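Local coordinates for nitroreductase family protein (PDB 3G14) that probably acts as an FMN-dependent oxidoreductase of the nitroreductase family, working as a two-subunit assembly, at residues L28-M33 with E118-C123; M80-V85 with T149-P154; K47-E52 with D176-S181; K41-Y46 with P88-D93; T122-A127 with V145-P150. One frame throughout, in Å; residues are numbered along the deposited sequence.

Contact 1. Residues L28-M33 with E118-C123; sequences LKIIDM and EGYGTC. With ACT (acetate ion), chain G.
K29 of helix 24-35 and E118, at the end of helix 99-117, reach toward each other, and their side chains meet at about a right angle. The lysine bends at chi3 (-87°), which turns CE out of line with the chain before it, and NZ ends 3.3 Å from OE1 of E118, a weak hydrogen bond within a salt bridge. E118 is itself folded: chi2 of -59° kinks CD out of the line of the chain. The aliphatic part of the glutamate is used as well, since its CG slides past CG1 of I30, running in the opposite direction, at 3.8 Å. From the next turn of the helix, the selenomethionine M33 brings its methyl CE to 3.5 Å from OE2 of E118. I30 extends further, and its CD1 arrives at the edge of the Y120 ring, 4.0 Å from CD2; the hydroxyl of that tyrosine is held elsewhere, by the backbone N of D23. G119, between the two, has positive phi and closes helix 99-117 with a Schellman motif, so the contact joins that helix end to helix 24-35. An acetate, probably from the crystallisation liquor, accepts a 2.8 Å bond from K29 NZ at its OXT. That same OXT lies 2.7 Å from OE2 of E118, so close for two oxygens that one of the two acid groups probably carries a proton, even with the lysine alongside.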
# COMPACT_ATOMS: atom_id res chain seq x y z
N LEU B 28 -18.75 4.08 2.24
CA LEU B 28 -18.76 3.40 0.97
C LEU B 28 -17.79 4.07 -0.03
O LEU B 28 -17.23 3.37 -0.87
CB LEU B 28 -20.17 3.22 0.44
CG LEU B 28 -21.07 2.32 1.30
CD1 LEU B 28 -22.48 2.34 0.75
CD2 LEU B 28 -20.56 0.86 1.41
N LYS B 29 -17.55 5.38 0.10
CA LYS B 29 -16.53 6.08 -0.71
C LYS B 29 -15.10 5.60 -0.38
O LYS B 29 -14.30 5.39 -1.27
CB LYS B 29 -16.61 7.61 -0.54
CG LYS B 29 -17.75 8.26 -1.31
CD LYS B 29 -17.60 9.81 -1.35
CE LYS B 29 -18.23 10.49 -0.13
NZ LYS B 29 -17.81 11.92 0.07
N ILE B 30 -14.82 5.39 0.91
CA ILE B 30 -13.54 4.80 1.36
C ILE B 30 -13.34 3.41 0.72
O ILE B 30 -12.27 3.08 0.16
CB ILE B 30 -13.50 4.77 2.91
CG1 ILE B 30 -13.55 6.22 3.45
CG2 ILE B 30 -12.28 4.02 3.43
CD1 ILE B 30 -13.92 6.32 4.94
N ILE B 31 -14.38 2.56 0.79
CA ILE B 31 -14.26 1.24 0.20
C ILE B 31 -14.06 1.32 -1.33
O ILE B 31 -13.29 0.55 -1.92
CB ILE B 31 -15.46 0.31 0.57
CG1 ILE B 31 -15.60 0.17 2.10
CG2 ILE B 31 -15.23 -1.10 -0.05
CD1 ILE B 31 -14.36 -0.38 2.88
N ASP B 32 -14.79 2.21 -1.99
CA ASP B 32 -14.60 2.47 -3.41
C ASP B 32 -13.15 2.85 -3.75
O ASP B 32 -12.59 2.36 -4.73
CB ASP B 32 -15.52 3.58 -3.87
CG ASP B 32 -15.44 3.80 -5.35
OD1 ASP B 32 -15.81 2.89 -6.12
OD2 ASP B 32 -14.98 4.88 -5.74
N MSE B 33 -12.53 3.68 -2.92
CA MSE B 33 -11.11 3.98 -3.12
C MSE B 33 -10.26 2.72 -3.08
O MSE B 33 -9.39 2.55 -3.91
CB MSE B 33 -10.66 5.06 -2.15
CG MSE B 33 -11.40 6.40 -2.50
SE MSE B 33 -10.85 7.85 -1.36
CE MSE B 33 -12.62 8.49 -0.86
N GLU B 118 -11.93 11.71 4.36
CA GLU B 118 -13.33 11.82 4.81
C GLU B 118 -13.45 12.31 6.26
O GLU B 118 -14.56 12.42 6.79
CB GLU B 118 -14.07 10.48 4.64
CG GLU B 118 -14.15 9.93 3.20
CD GLU B 118 -14.84 10.84 2.20
OE1 GLU B 118 -15.65 11.67 2.61
OE2 GLU B 118 -14.57 10.67 0.99
N GLY B 119 -12.32 12.62 6.90
CA GLY B 119 -12.31 13.23 8.22
C GLY B 119 -12.31 12.23 9.34
O GLY B 119 -12.70 12.55 10.48
N TYR B 120 -11.85 11.01 9.02
CA TYR B 120 -11.77 9.91 9.96
C TYR B 120 -10.33 9.51 10.25
O TYR B 120 -9.48 9.51 9.37
CB TYR B 120 -12.57 8.69 9.44
CG TYR B 120 -14.06 8.94 9.28
CD1 TYR B 120 -14.81 9.49 10.31
CD2 TYR B 120 -14.70 8.59 8.10
CE1 TYR B 120 -16.18 9.71 10.15
CE2 TYR B 120 -16.07 8.80 7.92
CZ TYR B 120 -16.81 9.37 8.95
OH TYR B 120 -18.16 9.57 8.77
N GLY B 121 -10.08 9.14 11.50
CA GLY B 121 -8.83 8.56 11.95
C GLY B 121 -8.77 7.05 11.71
O GLY B 121 -9.79 6.37 11.71
N THR B 122 -7.55 6.55 11.55
CA THR B 122 -7.27 5.12 11.44
C THR B 122 -5.96 4.81 12.18
O THR B 122 -5.24 5.71 12.64
CB THR B 122 -7.08 4.69 9.97
OG1 THR B 122 -6.19 5.61 9.35
CG2 THR B 122 -8.40 4.66 9.22
N CYS B 123 -5.68 3.52 12.31
CA CYS B 123 -4.41 3.11 12.89
C CYS B 123 -4.10 1.73 12.38
O CYS B 123 -4.85 0.80 12.62
CB CYS B 123 -4.49 3.11 14.42
SG CYS B 123 -2.91 2.77 15.21
C ACT G . -14.56 13.29 -1.55
O ACT G . -13.42 13.49 -1.07
OXT ACT G . -15.28 12.52 -0.89
CH3 ACT G . -15.03 13.90 -2.84

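Contact 2. Residues M80-V85 with T149-P154; sequences MTIVAV and TPLGVP
M80, T81 and I82 pair with L151, P150 and T149 as antiparallel neighbours. Three backbone hydrogen bonds set the register. I82 and T149 bond in both directions, N of I82 to O of T149 at 2.8 Å and N of T149 to O of I82 at 2.9 Å, while N of L151 gives one more to O of M80. T81 and P150 form the non-hydrogen-bonded pair between them, a position that asks for no N-H toward strand 80-86, and their CA atoms come within 4.2 Å. Two CA-H...O contacts fill in here: CA of T81 to O of T149 at 3.2 Å, and CA of P150 to O of M80. These are the two strands, 80-86 and 144-151, at one side of the mixed sheet at the centre of the nitroreductase fold. Apolar contacts belong to the face carrying M80, I82 and L151, which helix 99-117 packs against through I111 and A115. The selenomethionine M80 and L151 lie side by side and point the same way, with SE 3.8 Å from CD2. I82 reaches the same methyl with CD1, at 4.0 Å. A side-chain hydrogen bond stays within 149-154: OG1 of T149, anti to its own backbone N (chi1 174°), donates to O of P150 at 2.7 Å, and also accepts from N of C123.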
# COMPACT_ATOMS: atom_id res chain seq x y z
N MSE B 80 -16.37 1.59 14.55
CA MSE B 80 -16.13 0.36 13.81
C MSE B 80 -14.65 0.09 13.56
O MSE B 80 -13.78 0.94 13.81
CB MSE B 80 -16.89 0.40 12.48
CG MSE B 80 -16.40 1.42 11.56
SE MSE B 80 -17.32 1.55 9.82
CE MSE B 80 -19.06 1.66 10.40
N THR B 81 -14.39 -1.13 13.13
CA THR B 81 -13.07 -1.57 12.70
C THR B 81 -13.20 -2.22 11.33
O THR B 81 -14.18 -2.92 11.05
CB THR B 81 -12.47 -2.55 13.76
OG1 THR B 81 -12.07 -1.81 14.92
CG2 THR B 81 -11.30 -3.35 13.20
N ILE B 82 -12.24 -1.94 10.46
CA ILE B 82 -12.18 -2.58 9.13
C ILE B 82 -11.09 -3.64 9.15
O ILE B 82 -9.96 -3.34 9.51
CB ILE B 82 -11.93 -1.56 8.00
CG1 ILE B 82 -13.08 -0.54 7.97
CG2 ILE B 82 -11.84 -2.27 6.65
CD1 ILE B 82 -12.87 0.73 7.13
N VAL B 83 -11.43 -4.87 8.76
CA VAL B 83 -10.46 -5.98 8.75
C VAL B 83 -10.20 -6.45 7.29
O VAL B 83 -11.18 -6.73 6.55
CB VAL B 83 -11.02 -7.19 9.54
CG1 VAL B 83 -10.04 -8.35 9.57
CG2 VAL B 83 -11.39 -6.79 10.98
N ALA B 84 -8.93 -6.52 6.90
CA ALA B 84 -8.56 -6.90 5.55
C ALA B 84 -8.15 -8.37 5.54
O ALA B 84 -7.19 -8.74 6.21
CB ALA B 84 -7.46 -5.99 5.00
N VAL B 85 -8.87 -9.19 4.76
CA VAL B 85 -8.70 -10.64 4.71
C VAL B 85 -8.33 -11.05 3.28
O VAL B 85 -8.97 -10.65 2.31
CB VAL B 85 -10.01 -11.35 5.15
CG1 VAL B 85 -9.87 -12.93 5.13
CG2 VAL B 85 -10.47 -10.84 6.54
N THR B 149 -7.93 -1.93 11.12
CA THR B 149 -7.85 -0.58 11.66
C THR B 149 -9.17 -0.14 12.28
O THR B 149 -10.27 -0.42 11.71
CB THR B 149 -7.46 0.42 10.53
OG1 THR B 149 -7.50 1.78 11.02
CG2 THR B 149 -8.40 0.29 9.36
N PRO B 150 -9.08 0.58 13.42
CA PRO B 150 -10.27 1.30 13.86
C PRO B 150 -10.61 2.40 12.83
O PRO B 150 -9.76 2.82 12.06
CB PRO B 150 -9.82 1.97 15.16
CG PRO B 150 -8.29 2.10 14.98
CD PRO B 150 -7.91 0.86 14.29
N LEU B 151 -11.84 2.86 12.87
CA LEU B 151 -12.30 3.96 12.01
C LEU B 151 -13.19 4.82 12.88
O LEU B 151 -14.15 4.31 13.47
CB LEU B 151 -13.08 3.40 10.82
CG LEU B 151 -13.44 4.49 9.78
CD1 LEU B 151 -12.15 4.85 9.06
CD2 LEU B 151 -14.53 3.99 8.83
N GLY B 152 -12.87 6.11 13.00
CA GLY B 152 -13.69 7.01 13.81
C GLY B 152 -13.28 8.47 13.61
O GLY B 152 -12.25 8.78 13.03
N VAL B 153 -14.10 9.37 14.12
CA VAL B 153 -13.65 10.73 14.23
C VAL B 153 -12.60 10.85 15.35
O VAL B 153 -12.86 10.44 16.47
CB VAL B 153 -14.82 11.64 14.55
CG1 VAL B 153 -14.33 13.07 14.66
CG2 VAL B 153 -15.90 11.46 13.50
N PRO B 154 -11.41 11.38 15.05
CA PRO B 154 -10.45 11.52 16.16
C PRO B 154 -10.89 12.47 17.24
O PRO B 154 -11.56 13.49 16.96
CB PRO B 154 -9.20 12.10 15.47
CG PRO B 154 -9.36 11.67 14.01
CD PRO B 154 -10.83 11.81 13.78

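Contact 3. Residues K47-E52 with D176-S181; sequences KFIVVE and DKWGTS
D176 grips strand 46-51 at its end through both backbone and side chain. Its N donates to O of V50 at 2.9 Å, continuing the pairing of strand 173-175 by one bond. Its carboxylate then turns back: with chi1 at -72°, CG sits beside the backbone N, and OD1 takes the N-H of E52 at 2.8 Å. The donor meets OD1 nearly along the C-O axis, and the N-H...O angle is 156°. OD1 also accepts from N of S53, so one oxygen serves two successive backbone amides where the strand gives out. Next to the V50 bond, CG2 of I49 is set against N of D176 at 3.7 Å. W178 holds the other end of the contact. CD1 of I49 comes to the edge of the indole in its plane, 4.0 Å from CE3, and the K47 and W178 side chains cross at about a right angle, with CD of K47 3.8 Å from CH2 of W178. V85, P140 and L143 also pack on this indole, and Y174 meets it edge to face.

The solvent side is looser. K177 sets off away from the strand, its chain extended. A type II turn runs from K177 to T180, in which G179, with phi of 95°, occupies the position that suits glycine; G179 and T180 do not touch strand 46-51. E52 leads its own carboxylate away, leaving OE1 6.3 Å from OD2 of D176. The chemistry is that of a carboxylate accepting two backbone N-H groups, which would be expected to stabilise its charge, while at the other end W178 packs against I49 and the aliphatic part of K47.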
# COMPACT_ATOMS: atom_id res chain seq x y z
N LYS B 47 -10.89 -9.21 0.64
CA LYS B 47 -12.16 -8.60 0.97
C LYS B 47 -12.03 -7.95 2.34
O LYS B 47 -11.05 -8.21 3.07
CB LYS B 47 -13.28 -9.66 0.97
CG LYS B 47 -13.48 -10.40 -0.37
CD LYS B 47 -14.62 -11.43 -0.30
CE LYS B 47 -15.02 -11.92 -1.70
NZ LYS B 47 -13.96 -12.58 -2.43
N PHE B 48 -13.00 -7.09 2.66
CA PHE B 48 -13.03 -6.29 3.90
C PHE B 48 -14.25 -6.68 4.71
O PHE B 48 -15.37 -6.81 4.16
CB PHE B 48 -13.08 -4.78 3.55
CG PHE B 48 -11.89 -4.37 2.76
CD1 PHE B 48 -10.66 -4.21 3.40
CD2 PHE B 48 -11.98 -4.20 1.38
CE1 PHE B 48 -9.50 -3.89 2.69
CE2 PHE B 48 -10.81 -3.86 0.64
CZ PHE B 48 -9.58 -3.70 1.30
N ILE B 49 -14.03 -6.88 6.01
CA ILE B 49 -15.15 -7.03 6.95
C ILE B 49 -15.22 -5.74 7.76
O ILE B 49 -14.22 -5.31 8.39
CB ILE B 49 -14.97 -8.21 7.90
CG1 ILE B 49 -14.64 -9.49 7.12
CG2 ILE B 49 -16.19 -8.37 8.83
CD1 ILE B 49 -14.23 -10.68 8.07
N VAL B 50 -16.39 -5.09 7.71
CA VAL B 50 -16.70 -3.96 8.59
C VAL B 50 -17.21 -4.54 9.90
O VAL B 50 -18.21 -5.24 9.93
CB VAL B 50 -17.75 -2.99 7.97
CG1 VAL B 50 -18.21 -1.90 8.99
CG2 VAL B 50 -17.21 -2.35 6.70
N VAL B 51 -16.51 -4.29 10.99
CA VAL B 51 -16.94 -4.83 12.29
C VAL B 51 -17.58 -3.72 13.14
O VAL B 51 -16.86 -2.77 13.58
CB VAL B 51 -15.79 -5.49 13.08
CG1 VAL B 51 -16.31 -5.98 14.44
CG2 VAL B 51 -15.10 -6.58 12.24
N GLU B 52 -18.89 -3.85 13.39
CA GLU B 52 -19.66 -2.88 14.19
C GLU B 52 -20.11 -3.42 15.54
O GLU B 52 -20.38 -2.63 16.44
CB GLU B 52 -20.91 -2.37 13.45
CG GLU B 52 -20.58 -1.57 12.19
CD GLU B 52 -21.78 -0.82 11.57
OE1 GLU B 52 -22.88 -0.77 12.17
OE2 GLU B 52 -21.59 -0.27 10.47
N ASP B 176 -19.65 -7.72 10.02
CA ASP B 176 -19.48 -8.52 11.26
C ASP B 176 -18.97 -9.96 11.05
O ASP B 176 -18.27 -10.50 11.92
CB ASP B 176 -20.75 -8.53 12.12
CG ASP B 176 -21.03 -7.19 12.80
OD1 ASP B 176 -20.09 -6.40 13.01
OD2 ASP B 176 -22.21 -6.94 13.13
N LYS B 177 -19.37 -10.58 9.95
CA LYS B 177 -19.15 -11.97 9.69
C LYS B 177 -18.76 -12.18 8.22
O LYS B 177 -19.33 -11.58 7.31
CB LYS B 177 -20.42 -12.77 10.00
CG LYS B 177 -20.31 -14.22 9.69
CD LYS B 177 -21.61 -14.94 10.02
CE LYS B 177 -21.60 -16.39 9.56
NZ LYS B 177 -22.87 -17.07 9.90
N TRP B 178 -17.77 -13.02 8.00
CA TRP B 178 -17.34 -13.36 6.65
C TRP B 178 -18.51 -13.96 5.86
O TRP B 178 -19.18 -14.89 6.32
CB TRP B 178 -16.18 -14.37 6.73
CG TRP B 178 -15.67 -14.81 5.41
CD1 TRP B 178 -15.97 -15.96 4.74
CD2 TRP B 178 -14.73 -14.10 4.60
NE1 TRP B 178 -15.29 -15.99 3.54
CE2 TRP B 178 -14.53 -14.86 3.43
CE3 TRP B 178 -14.08 -12.87 4.73
CZ2 TRP B 178 -13.65 -14.46 2.42
CZ3 TRP B 178 -13.24 -12.45 3.70
CH2 TRP B 178 -13.02 -13.26 2.57
N GLY B 179 -18.76 -13.40 4.67
CA GLY B 179 -19.85 -13.89 3.80
C GLY B 179 -21.18 -13.16 3.92
O GLY B 179 -22.05 -13.33 3.07
N THR B 180 -21.36 -12.38 4.98
CA THR B 180 -22.58 -11.59 5.16
C THR B 180 -22.39 -10.18 4.54
O THR B 180 -21.62 -9.36 5.02
CB THR B 180 -22.96 -11.45 6.65
OG1 THR B 180 -23.18 -12.76 7.21
CG2 THR B 180 -24.23 -10.60 6.84
N SER B 181 -23.11 -9.96 3.45
CA SER B 181 -23.08 -8.71 2.70
C SER B 181 -23.37 -7.45 3.53
O SER B 181 -24.41 -7.35 4.19
CB SER B 181 -24.12 -8.79 1.58
OG SER B 181 -24.21 -7.57 0.88

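Contact 4. Residues K41-Y46 with P88-D93; sequences KNKTPY and PEESGD. With SO4 (sulfate ion), chain C.
The loop that leads from helix 24-35 into strand 46-51 rests here on the short, weakly bonded helix 88-91, with P45 and E90 at the point of closest backbone approach. CB of P45 meets CB of E90 at 3.9 Å. The glutamate starts with CG anti to its backbone N (chi1 161°), then bends at chi2, and OE1 arrives 3.6 Å from CA of P45. S91 presents its hydroxyl to the same loop, OG lying 3.6 Å from CD of K43 and also near CG of P45. This is contact with the aliphatic part of the lysine, whose NZ remains 5.0 Å from OE2 of E90, opposite charges that are near but do not touch. No direct hydrogen bond crosses the contact. A water does so instead, accepting from N of T44 at 3.2 Å and donating to OE2 of E90 at 2.6 Å, and so ties the carboxylate to a loop amide. Earlier in the loop, ND2 of N42 makes a weak 3.3 Å bond to O4 of a sulfate, probably from the crystallisation liquor, which R11 and S13 of the second subunit also bind. Around the contact, a backbone bond joins P45 to N87 just after strand 80-86, Y46 packs on T104 and A107 of helix 99-117, and S91 touches I99 at the start of that helix.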
# COMPACT_ATOMS: atom_id res chain seq x y z
N LYS B 41 -2.18 -8.50 -11.93
CA LYS B 41 -3.09 -9.04 -12.94
C LYS B 41 -4.56 -8.61 -12.74
O LYS B 41 -5.49 -9.30 -13.17
CB LYS B 41 -2.92 -10.57 -13.04
CG LYS B 41 -1.56 -10.95 -13.68
CD LYS B 41 -1.45 -12.44 -13.95
CE LYS B 41 -0.15 -12.82 -14.67
NZ LYS B 41 -0.01 -12.13 -15.95
N ASN B 42 -4.76 -7.47 -12.08
CA ASN B 42 -6.08 -6.96 -11.71
C ASN B 42 -6.98 -7.98 -10.99
O ASN B 42 -8.20 -7.93 -11.09
CB ASN B 42 -6.79 -6.36 -12.93
CG ASN B 42 -6.11 -5.10 -13.46
OD1 ASN B 42 -5.24 -4.52 -12.82
ND2 ASN B 42 -6.52 -4.65 -14.65
N LYS B 43 -6.37 -8.93 -10.29
CA LYS B 43 -7.07 -9.84 -9.42
C LYS B 43 -7.31 -9.14 -8.09
O LYS B 43 -6.63 -8.19 -7.73
CB LYS B 43 -6.25 -11.10 -9.19
CG LYS B 43 -6.01 -11.88 -10.45
CD LYS B 43 -5.06 -13.06 -10.15
CE LYS B 43 -4.66 -13.79 -11.43
NZ LYS B 43 -5.87 -14.15 -12.22
N THR B 44 -8.27 -9.60 -7.34
CA THR B 44 -8.55 -8.84 -6.11
C THR B 44 -8.60 -9.86 -5.03
O THR B 44 -9.67 -10.31 -4.68
CB THR B 44 -9.88 -8.06 -6.20
OG1 THR B 44 -9.81 -7.12 -7.28
CG2 THR B 44 -10.16 -7.28 -4.89
N PRO B 45 -7.41 -10.29 -4.56
CA PRO B 45 -7.36 -11.44 -3.64
C PRO B 45 -7.79 -11.16 -2.17
O PRO B 45 -7.50 -11.96 -1.30
CB PRO B 45 -5.88 -11.85 -3.68
CG PRO B 45 -5.14 -10.62 -3.99
CD PRO B 45 -6.05 -9.77 -4.86
N TYR B 46 -8.46 -10.05 -1.93
CA TYR B 46 -8.85 -9.64 -0.57
C TYR B 46 -10.31 -9.19 -0.56
O TYR B 46 -10.91 -8.92 -1.60
CB TYR B 46 -7.95 -8.50 -0.06
CG TYR B 46 -7.75 -7.41 -1.09
CD1 TYR B 46 -8.74 -6.45 -1.31
CD2 TYR B 46 -6.61 -7.39 -1.90
CE1 TYR B 46 -8.57 -5.49 -2.30
CE2 TYR B 46 -6.46 -6.45 -2.90
CZ TYR B 46 -7.45 -5.50 -3.09
OH TYR B 46 -7.28 -4.53 -4.07
N PRO B 88 -4.24 -16.23 -0.10
CA PRO B 88 -2.88 -16.39 -0.64
C PRO B 88 -2.81 -17.21 -1.91
O PRO B 88 -1.87 -17.06 -2.67
CB PRO B 88 -2.14 -17.12 0.49
CG PRO B 88 -2.91 -16.84 1.68
CD PRO B 88 -4.34 -16.83 1.23
N GLU B 89 -3.82 -18.04 -2.18
CA GLU B 89 -3.82 -18.93 -3.34
C GLU B 89 -4.39 -18.31 -4.61
O GLU B 89 -4.22 -18.86 -5.69
CB GLU B 89 -4.59 -20.21 -3.00
CG GLU B 89 -4.10 -20.90 -1.74
CD GLU B 89 -2.69 -21.43 -1.86
OE1 GLU B 89 -2.39 -22.15 -2.84
OE2 GLU B 89 -1.87 -21.11 -0.96
N GLU B 90 -5.03 -17.16 -4.52
CA GLU B 90 -5.63 -16.57 -5.69
C GLU B 90 -4.56 -16.24 -6.73
O GLU B 90 -4.63 -16.71 -7.87
CB GLU B 90 -6.44 -15.33 -5.35
CG GLU B 90 -6.70 -14.43 -6.56
CD GLU B 90 -8.16 -14.15 -6.79
OE1 GLU B 90 -8.89 -13.87 -5.81
OE2 GLU B 90 -8.58 -14.22 -7.97
N SER B 91 -3.56 -15.45 -6.32
CA SER B 91 -2.48 -15.04 -7.25
C SER B 91 -1.14 -15.75 -6.92
O SER B 91 -0.24 -15.81 -7.76
CB SER B 91 -2.35 -13.51 -7.24
OG SER B 91 -3.57 -12.83 -6.86
N GLY B 92 -1.02 -16.30 -5.70
CA GLY B 92 0.19 -16.98 -5.25
C GLY B 92 1.44 -16.10 -5.15
O GLY B 92 1.39 -14.95 -4.70
N ASP B 93 2.58 -16.64 -5.59
CA ASP B 93 3.86 -15.93 -5.41
C ASP B 93 4.44 -15.50 -6.70
O ASP B 93 4.38 -16.24 -7.70
CB ASP B 93 4.90 -16.78 -4.72
CG ASP B 93 4.53 -17.10 -3.32
OD1 ASP B 93 3.59 -16.47 -2.74
OD2 ASP B 93 5.20 -18.01 -2.81
S SO4 C . -5.13 -0.22 -13.77
O1 SO4 C . -4.02 -0.29 -12.80
O2 SO4 C . -4.87 0.66 -14.91
O3 SO4 C . -6.29 0.32 -13.06
O4 SO4 C . -5.41 -1.55 -14.30
O HOH W 1 -9.87 -12.04 -8.69

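Contact 5. Residues T122-A127 with V145-P150; sequences TCWIAA and VVALTP
OG1 of T149 is gripped from two directions: it accepts the N-H of C123 at 2.8 Å, with an N-H...O angle of 165°, while its own proton goes to the carbonyl of P150. A side chain thus stands in for a backbone acceptor where the loop first comes alongside the strand. CB of T122 is pressed close to the same oxygen, 3.1 Å away, and CA of T122 makes a CA-H...O contact with O of P150. Two residues on, backbone pairing takes over. I125 and L148 form a single antiparallel bridge, N of I125 to O of L148 at 2.9 Å and N of L148 to O of I125 at 3.0 Å; N of I125 lies nearly in line with the C=O of L148. I125 is also the main apolar residue of the loop. Its CG1 is anti to the carbonyl carbon (chi1 -57°), and CD1 reaches both CD1 of L148 and CD of P150, each at 3.7 Å, meeting the proline at about a right angle. The far part of the W124 indole comes back toward the strand, CZ3 lying 3.7 Å from CB of A147, while NE1 bonds to E109. I125 packs on A71 and V75 of helix 70-77, W124 on M108 and V112 of helix 99-117. The loop runs along strand 144-151, the outermost on this side of the sheet within the chain, and K97 of the second subunit bonds to the carbonyls of A126 in the loop and V146 in the strand.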
# COMPACT_ATOMS: atom_id res chain seq x y z
N THR B 122 -7.55 6.55 11.55
CA THR B 122 -7.27 5.12 11.44
C THR B 122 -5.96 4.81 12.18
O THR B 122 -5.24 5.71 12.64
CB THR B 122 -7.08 4.69 9.97
OG1 THR B 122 -6.19 5.61 9.35
CG2 THR B 122 -8.40 4.66 9.22
N CYS B 123 -5.68 3.52 12.31
CA CYS B 123 -4.41 3.11 12.89
C CYS B 123 -4.10 1.73 12.38
O CYS B 123 -4.85 0.80 12.62
CB CYS B 123 -4.49 3.11 14.42
SG CYS B 123 -2.91 2.77 15.21
N TRP B 124 -3.00 1.58 11.62
CA TRP B 124 -2.60 0.24 11.14
C TRP B 124 -2.33 -0.71 12.28
O TRP B 124 -1.52 -0.43 13.15
CB TRP B 124 -1.36 0.33 10.28
CG TRP B 124 -1.58 0.64 8.85
CD1 TRP B 124 -1.64 1.88 8.28
CD2 TRP B 124 -1.60 -0.30 7.77
NE1 TRP B 124 -1.78 1.77 6.91
CE2 TRP B 124 -1.78 0.44 6.57
CE3 TRP B 124 -1.56 -1.69 7.71
CZ2 TRP B 124 -1.88 -0.17 5.32
CZ3 TRP B 124 -1.63 -2.31 6.44
CH2 TRP B 124 -1.79 -1.54 5.27
N ILE B 125 -3.00 -1.85 12.29
CA ILE B 125 -2.70 -2.92 13.29
C ILE B 125 -2.47 -4.24 12.58
O ILE B 125 -3.38 -4.77 11.91
CB ILE B 125 -3.87 -3.06 14.33
CG1 ILE B 125 -4.15 -1.72 15.06
CG2 ILE B 125 -3.63 -4.29 15.29
CD1 ILE B 125 -5.55 -1.62 15.72
N ALA B 126 -1.27 -4.82 12.74
CA ALA B 126 -0.86 -6.01 12.03
C ALA B 126 -0.50 -7.18 12.96
O ALA B 126 -0.34 -8.31 12.48
CB ALA B 126 0.33 -5.72 11.15
N ALA B 127 -0.36 -6.90 14.26
CA ALA B 127 0.08 -7.91 15.27
C ALA B 127 -1.09 -8.40 16.13
O ALA B 127 -1.62 -7.66 16.96
CB ALA B 127 1.16 -7.33 16.18
N VAL B 145 -5.66 -13.09 7.75
CA VAL B 145 -5.99 -11.74 8.23
C VAL B 145 -4.73 -10.88 8.09
O VAL B 145 -3.76 -11.06 8.82
CB VAL B 145 -6.57 -11.74 9.69
CG1 VAL B 145 -6.97 -10.29 10.13
CG2 VAL B 145 -7.76 -12.75 9.80
N VAL B 146 -4.75 -9.95 7.16
CA VAL B 146 -3.56 -9.15 6.87
C VAL B 146 -3.34 -8.00 7.87
O VAL B 146 -2.24 -7.84 8.41
CB VAL B 146 -3.59 -8.65 5.39
CG1 VAL B 146 -2.36 -7.74 5.05
CG2 VAL B 146 -3.70 -9.82 4.37
N ALA B 147 -4.37 -7.19 8.07
CA ALA B 147 -4.32 -6.02 8.92
C ALA B 147 -5.74 -5.62 9.22
O ALA B 147 -6.69 -6.15 8.64
CB ALA B 147 -3.54 -4.85 8.25
N LEU B 148 -5.86 -4.76 10.21
CA LEU B 148 -7.13 -4.16 10.60
C LEU B 148 -6.88 -2.74 11.08
O LEU B 148 -5.77 -2.37 11.44
CB LEU B 148 -7.83 -5.05 11.64
CG LEU B 148 -7.16 -5.30 13.00
CD1 LEU B 148 -7.57 -4.24 14.04
CD2 LEU B 148 -7.47 -6.71 13.49
N THR B 149 -7.93 -1.93 11.12
CA THR B 149 -7.85 -0.58 11.66
C THR B 149 -9.17 -0.14 12.28
O THR B 149 -10.27 -0.42 11.71
CB THR B 149 -7.46 0.42 10.53
OG1 THR B 149 -7.50 1.78 11.02
CG2 THR B 149 -8.40 0.29 9.36
N PRO B 150 -9.08 0.58 13.42
CA PRO B 150 -10.27 1.30 13.86
C PRO B 150 -10.61 2.40 12.83
O PRO B 150 -9.76 2.82 12.06
CB PRO B 150 -9.82 1.97 15.16
CG PRO B 150 -8.29 2.10 14.98
CD PRO B 150 -7.91 0.86 14.29

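Contacts 2, 3 and 5 follow one sheet across its width: contact 3 lies at strand 46-51, contact 2 at strands 80-86 and 144-151, and contact 5 on the outer side of 144-151. Contacts 2 and 3 are bonded directly, N of V51 to O of T81 at 2.7 Å. Contacts 2 and 5 share T149 and P150. Contact 1 shares T122 and C123 with contact 5 and reaches contact 2 through N of G121 and O of G152, 2.7 Å apart. Contact 4 lies about 23 Å, centre to centre, from contacts 1 and 2, yet V85 O of contact 2 meets Y46 CB at 3.4 Å and its loop leads directly into the strand of contact 3. Contacts 1 and 5 both touch the second subunit.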